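Local atomic coordinates of fructokinase (Xylella fastidiosa Temecula1, PDB entry 3LJS), a protein that probably transfers a phosphate group from ATP to fructose, as a fructokinase of the PfkB (ribokinase-like) carbohydrate kinase family. Residues Ala113-Arg118 and Ala143-Val148; Ala135-Met140 and Leu167-Met172. All coordinates share one frame; numbering follows the deposited sequence.

Interaction 1. Residues Ala113-Arg118 and Ala143-Val148; sequences ADLLFR and ADIAEV
Arg118 lays its guanidinium against the first turn of helix 143-158, with CB of Asp144 3.4 Å above one face, offset toward the rim. The carboxylate plane of Asp144 stands 75° from that of the guanidinium. The salt bridge from Arg118 NH2 to Asp144 OD1 is a loose one of 3.5 Å. Next to this polar pair, Ile145 and Val148 carry the apolar part of the contact. CD1 of Ile145 packs against three backbone carbonyl oxygens, 3.7 Å from Phe117 O, with Asp114 O and Leu115 O close by, while the CG2 branch of Ile145 meets CD1 of Leu115 at 4.1 Å. Val148, one helical turn on from Asp144, splits its two methyls: CG1 reaches the edge of the Phe117 ring at CD2 (3.7 Å), and CG2 rests on the backbone at Arg118 CA and Phe117 O. Branched residues suit this helix face because the separate methyls of Ile145 and Val148 can touch different partners at once.

What positions the arginine is its own segment. Its CB points away from the helix, and chi2 (-62°) bends the chain at CD; the guanidinium lies against the helix. There Arg118 NH1 donates to Leu115 O (2.9 Å) and to Phe117 O (2.8 Å). The long, multiply donating side chain thus ties the turn together, bonding two carbonyl oxygens that also touch Ile145 CD1; at Phe117 O the donor stands above the carbonyl plane. Asp114 is held by a salt bridge to Arg109.

Around the contact, the Phe117 ring meets Phe10, His121 and Phe122 edge-to-face. The loop between strand 103-108 and helix 124-129 is thereby wedged between the start of helix 143-158 and the edge of the large mixed sheet, at strands 53-60 and 82-85.

Interaction 2. Residues Ala135-Met140 and Leu167-Met172; sequences ACSNSM and LNFRPM. With PO4 (phosphate ion), chain C.
Leu167 O takes two bonds from Ser137: one from the backbone N at 3.0 Å, the other from OG at 2.7 Å. The donors arrive from opposite faces of the carbonyl plane. The small serine suits this spot because its OG, lying between the backbone N and the carbonyl carbon (chi1 72°), can bond the same acceptor as its own N-H. A water donates to Ser137 OG and Asn138 OD1 and accepts from Arg170 N, bridging the two segments.

Asn138 ND2 makes a weak bond of 3.3 Å to Asn168 OD1, the amide planes nearly perpendicular, and also bonds Glu12. In Asn168, chi1 (-153°) carries CG toward the phosphate side, anti to the backbone N. Asn168 ND2 donates to phosphate O2, 2.7 Å away, and OD1 lies over the centre of the Arg170 guanidinium. Arg170 NH2 reaches phosphate O3 weakly at 3.2 Å, while its NH1 bonds Phe169 O.

Arg170 is an ATP-binding residue, and no nucleotide is bound here. The phosphate ion, probably from the crystallisation liquor, meets an amide N-H and a guanidinium, groups suited to an anion and consistent with a place for phosphate groups of the nucleotide.

From the N terminus, the chain first passes through the loop 113-118, then runs through helix 124-129 to the end of strand 130-136 and the turn after it, and only afterwards enters helix 143-158, whose start closes interaction 1. Strand 162-166 follows, and the loop 167-172 behind it closes interaction 2. The two loops therefore cross, each holding one segment of the other. Strand 130-136, helix 143-158 and parallel neighbour 162-166 form a beta-alpha-beta unit: interaction 2 joins the chain just beyond the C-terminal ends of its two strands, while interaction 1 ties its helix to the earlier loop. The contacts touch, with Ile145 CG2 3.3 Å from Ser139 O and Ala146 CB packed on Met140 CA.

Interaction 1. Residues Ala113-Arg118 and Ala143-Val148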
loop_
_atom_site.group_PDB
_atom_site.type_symbol
_atom_site.label_atom_id
_atom_site.label_comp_id
_atom_site.label_asym_id
_atom_site.label_seq_id
_atom_site.Cartn_x
_atom_site.Cartn_y
_atom_site.Cartn_z
ATOM N N ALA B 113 1.454 -8.703 -6.234
ATOM C CA ALA B 113 0.853 -9.732 -7.065
ATOM C C ALA B 113 1.514 -9.935 -8.426
ATOM O O ALA B 113 1.771 -11.074 -8.827
ATOM C CB ALA B 113 -0.629 -9.434 -7.253
ATOM N N ASP B 114 1.797 -8.844 -9.135
ATOM C CA ASP B 114 2.383 -8.955 -10.473
ATOM C C ASP B 114 3.736 -9.666 -10.506
ATOM O O ASP B 114 4.123 -10.232 -11.533
ATOM C CB ASP B 114 2.500 -7.571 -11.137
ATOM C CG ASP B 114 3.659 -6.756 -10.601
ATOM O OD1 ASP B 114 3.494 -6.051 -9.577
ATOM O OD2 ASP B 114 4.748 -6.819 -11.209
ATOM N N LEU B 115 4.446 -9.645 -9.381
ATOM C CA LEU B 115 5.756 -10.293 -9.278
ATOM C C LEU B 115 5.673 -11.818 -9.183
ATOM O O LEU B 115 6.683 -12.506 -9.318
ATOM C CB LEU B 115 6.499 -9.787 -8.037
ATOM C CG LEU B 115 7.484 -8.614 -8.069
ATOM C CD1 LEU B 115 7.697 -8.105 -9.472
ATOM C CD2 LEU B 115 6.970 -7.527 -7.156
ATOM N N LEU B 116 4.474 -12.343 -8.954
ATOM C CA LEU B 116 4.296 -13.784 -8.790
ATOM C C LEU B 116 3.899 -14.563 -10.038
ATOM O O LEU B 116 3.639 -15.765 -9.968
ATOM C CB LEU B 116 3.285 -14.042 -7.667
ATOM C CG LEU B 116 3.799 -14.201 -6.225
ATOM C CD1 LEU B 116 5.152 -13.560 -6.031
ATOM C CD2 LEU B 116 2.771 -13.611 -5.275
ATOM N N PHE B 117 3.848 -13.888 -11.181
ATOM C CA PHE B 117 3.509 -14.567 -12.428
ATOM C C PHE B 117 4.672 -15.517 -12.728
ATOM O O PHE B 117 5.832 -15.130 -12.631
ATOM C CB PHE B 117 3.371 -13.548 -13.566
ATOM C CG PHE B 117 2.792 -14.121 -14.832
ATOM C CD1 PHE B 117 1.456 -13.900 -15.164
ATOM C CD2 PHE B 117 3.579 -14.879 -15.698
ATOM C CE1 PHE B 117 0.912 -14.422 -16.343
ATOM C CE2 PHE B 117 3.045 -15.407 -16.878
ATOM C CZ PHE B 117 1.709 -15.176 -17.201
ATOM N N ARG B 118 4.367 -16.761 -13.076
ATOM C CA ARG B 118 5.415 -17.731 -13.387
ATOM C C ARG B 118 5.192 -18.307 -14.778
ATOM O O ARG B 118 4.100 -18.188 -15.334
ATOM C CB ARG B 118 5.446 -18.850 -12.331
ATOM C CG ARG B 118 5.941 -18.379 -10.953
ATOM C CD ARG B 118 7.388 -17.869 -11.014
ATOM N NE ARG B 118 7.834 -17.282 -9.749
ATOM C CZ ARG B 118 7.825 -15.980 -9.465
ATOM N NH1 ARG B 118 7.399 -15.088 -10.360
ATOM N NH2 ARG B 118 8.228 -15.567 -8.269
ATOM N N ALA B 143 15.038 -11.921 -9.545
ATOM C CA ALA B 143 15.458 -13.048 -10.376
ATOM C C ALA B 143 14.350 -13.888 -10.998
ATOM O O ALA B 143 14.417 -14.223 -12.183
ATOM C CB ALA B 143 16.405 -13.954 -9.581
ATOM N N ASP B 144 13.344 -14.241 -10.206
ATOM C CA ASP B 144 12.247 -15.070 -10.697
ATOM C C ASP B 144 11.398 -14.417 -11.787
ATOM O O ASP B 144 11.167 -15.011 -12.841
ATOM C CB ASP B 144 11.340 -15.488 -9.536
ATOM C CG ASP B 144 12.009 -16.481 -8.593
ATOM O OD1 ASP B 144 11.381 -16.843 -7.580
ATOM O OD2 ASP B 144 13.154 -16.904 -8.865
ATOM N N ILE B 145 10.927 -13.201 -11.540
ATOM C CA ILE B 145 10.099 -12.526 -12.525
ATOM C C ILE B 145 10.908 -12.196 -13.787
ATOM O O ILE B 145 10.385 -12.246 -14.902
ATOM C CB ILE B 145 9.448 -11.253 -11.923
ATOM C CG1 ILE B 145 8.326 -10.761 -12.840
ATOM C CG2 ILE B 145 10.495 -10.173 -11.702
ATOM C CD1 ILE B 145 7.172 -11.752 -12.984
ATOM N N ALA B 146 12.188 -11.884 -13.619
ATOM C CA ALA B 146 13.044 -11.576 -14.762
ATOM C C ALA B 146 13.143 -12.776 -15.703
ATOM O O ALA B 146 13.034 -12.631 -16.922
ATOM C CB ALA B 146 14.436 -11.176 -14.285
ATOM N N GLU B 147 13.356 -13.962 -15.136
ATOM C CA GLU B 147 13.465 -15.173 -15.939
ATOM C C GLU B 147 12.157 -15.437 -16.676
ATOM O O GLU B 147 12.162 -15.901 -17.815
ATOM C CB GLU B 147 13.822 -16.378 -15.059
ATOM C CG GLU B 147 13.714 -17.720 -15.788
ATOM C CD GLU B 147 14.650 -17.839 -16.988
ATOM O OE1 GLU B 147 14.429 -18.747 -17.818
ATOM O OE2 GLU B 147 15.608 -17.040 -17.100
ATOM N N VAL B 148 11.038 -15.146 -16.021
ATOM C CA VAL B 148 9.725 -15.327 -16.639
ATOM C C VAL B 148 9.604 -14.383 -17.846
ATOM O O VAL B 148 9.101 -14.769 -18.908
ATOM C CB VAL B 148 8.591 -15.025 -15.625
ATOM C CG1 VAL B 148 7.248 -14.966 -16.335
ATOM C CG2 VAL B 148 8.561 -16.112 -14.537
#

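Interaction 2. Residues Ala135-Met140 and Leu167-Met172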
loop_
_atom_site.group_PDB
_atom_site.type_symbol
_atom_site.label_atom_id
_atom_site.label_comp_id
_atom_site.label_asym_id
_atom_site.label_seq_id
_atom_site.Cartn_x
_atom_site.Cartn_y
_atom_site.Cartn_z
ATOM N N ALA B 135 7.199 -5.910 -23.471
ATOM C CA ALA B 135 7.556 -5.968 -22.053
ATOM C C ALA B 135 8.409 -4.765 -21.657
ATOM O O ALA B 135 8.920 -4.049 -22.517
ATOM C CB ALA B 135 8.311 -7.261 -21.755
ATOM N N CYS B 136 8.549 -4.552 -20.349
ATOM C CA CYS B 136 9.332 -3.448 -19.793
ATOM C C CYS B 136 10.246 -4.014 -18.705
ATOM O O CYS B 136 10.077 -5.161 -18.308
ATOM C CB CYS B 136 8.394 -2.384 -19.215
ATOM S SG CYS B 136 7.360 -1.580 -20.492
ATOM N N SER B 137 11.202 -3.227 -18.215
ATOM C CA SER B 137 12.134 -3.743 -17.207
ATOM C C SER B 137 11.581 -3.911 -15.791
ATOM O O SER B 137 12.228 -4.532 -14.946
ATOM C CB SER B 137 13.405 -2.880 -17.149
ATOM O OG SER B 137 13.147 -1.619 -16.560
ATOM N N ASN B 138 10.395 -3.378 -15.520
ATOM C CA ASN B 138 9.836 -3.513 -14.179
ATOM C C ASN B 138 9.533 -4.959 -13.825
ATOM O O ASN B 138 9.510 -5.322 -12.648
ATOM C CB ASN B 138 8.590 -2.645 -14.029
ATOM C CG ASN B 138 8.913 -1.173 -14.130
ATOM O OD1 ASN B 138 9.845 -0.689 -13.479
ATOM N ND2 ASN B 138 8.157 -0.448 -14.954
ATOM N N SER B 139 9.318 -5.791 -14.838
ATOM C CA SER B 139 9.057 -7.207 -14.592
ATOM C C SER B 139 10.385 -7.972 -14.560
ATOM O O SER B 139 10.437 -9.169 -14.849
ATOM C CB SER B 139 8.130 -7.787 -15.669
ATOM O OG SER B 139 8.714 -7.707 -16.957
HETATM N N MSE B 140 11.455 -7.268 -14.199
HETATM C CA MSE B 140 12.787 -7.865 -14.096
HETATM C C MSE B 140 13.443 -7.468 -12.770
HETATM O O MSE B 140 14.640 -7.683 -12.575
HETATM C CB MSE B 140 13.687 -7.383 -15.240
HETATM C CG MSE B 140 13.233 -7.792 -16.631
HETATM SE SE MSE B 140 14.370 -7.028 -18.024
HETATM C CE MSE B 140 13.359 -7.679 -19.551
ATOM N N LEU B 167 12.597 -0.156 -22.203
ATOM C CA LEU B 167 13.336 -0.233 -20.945
ATOM C C LEU B 167 12.505 0.252 -19.767
ATOM O O LEU B 167 12.232 -0.512 -18.834
ATOM C CB LEU B 167 14.645 0.557 -21.041
ATOM C CG LEU B 167 15.801 -0.041 -20.229
ATOM C CD1 LEU B 167 16.096 -1.441 -20.734
ATOM C CD2 LEU B 167 17.042 0.827 -20.349
ATOM N N ASN B 168 12.102 1.518 -19.804
ATOM C CA ASN B 168 11.281 2.066 -18.735
ATOM C C ASN B 168 11.956 1.786 -17.386
ATOM O O ASN B 168 11.313 1.359 -16.424
ATOM C CB ASN B 168 9.904 1.405 -18.788
ATOM C CG ASN B 168 8.822 2.276 -18.212
ATOM O OD1 ASN B 168 8.387 2.080 -17.073
ATOM N ND2 ASN B 168 8.379 3.255 -18.992
ATOM N N PHE B 169 13.259 2.038 -17.332
ATOM C CA PHE B 169 14.056 1.792 -16.136
ATOM C C PHE B 169 13.708 2.691 -14.948
ATOM O O PHE B 169 13.791 3.915 -15.029
ATOM C CB PHE B 169 15.541 1.930 -16.490
ATOM C CG PHE B 169 16.479 1.486 -15.404
ATOM C CD1 PHE B 169 16.191 0.373 -14.622
ATOM C CD2 PHE B 169 17.675 2.168 -15.186
ATOM C CE1 PHE B 169 17.083 -0.058 -13.634
ATOM C CE2 PHE B 169 18.575 1.748 -14.203
ATOM C CZ PHE B 169 18.280 0.635 -13.426
ATOM N N ARG B 170 13.319 2.061 -13.843
ATOM C CA ARG B 170 12.962 2.773 -12.620
ATOM C C ARG B 170 13.782 2.176 -11.474
ATOM O O ARG B 170 13.342 1.240 -10.800
ATOM C CB ARG B 170 11.468 2.614 -12.346
ATOM C CG ARG B 170 10.580 3.162 -13.458
ATOM C CD ARG B 170 10.664 4.679 -13.546
ATOM N NE ARG B 170 9.795 5.218 -14.590
ATOM C CZ ARG B 170 10.111 5.285 -15.881
ATOM N NH1 ARG B 170 11.292 4.851 -16.305
ATOM N NH2 ARG B 170 9.243 5.787 -16.751
ATOM N N PRO B 171 14.993 2.712 -11.250
ATOM C CA PRO B 171 15.941 2.288 -10.212
ATOM C C PRO B 171 15.337 2.053 -8.827
ATOM O O PRO B 171 15.752 1.141 -8.117
ATOM C CB PRO B 171 16.969 3.416 -10.204
ATOM C CG PRO B 171 16.985 3.859 -11.625
ATOM C CD PRO B 171 15.511 3.889 -11.973
HETATM N N MSE B 172 14.363 2.875 -8.450
HETATM C CA MSE B 172 13.719 2.752 -7.142
HETATM C C MSE B 172 13.114 1.383 -6.867
HETATM O O MSE B 172 13.082 0.933 -5.723
HETATM C CB MSE B 172 12.612 3.794 -6.989
HETATM C CG MSE B 172 13.090 5.204 -6.734
HETATM SE SE MSE B 172 11.578 6.377 -6.429
HETATM C CE MSE B 172 10.798 5.454 -4.918
HETATM P P PO4 C . 5.311 4.868 -17.228
HETATM O O1 PO4 C . 4.898 6.292 -17.333
HETATM O O2 PO4 C . 5.952 4.444 -18.499
HETATM O O3 PO4 C . 6.278 4.715 -16.109
HETATM O O4 PO4 C . 4.115 4.024 -16.969
HETATM O O HOH W 1 12.660 -0.805 -13.941
#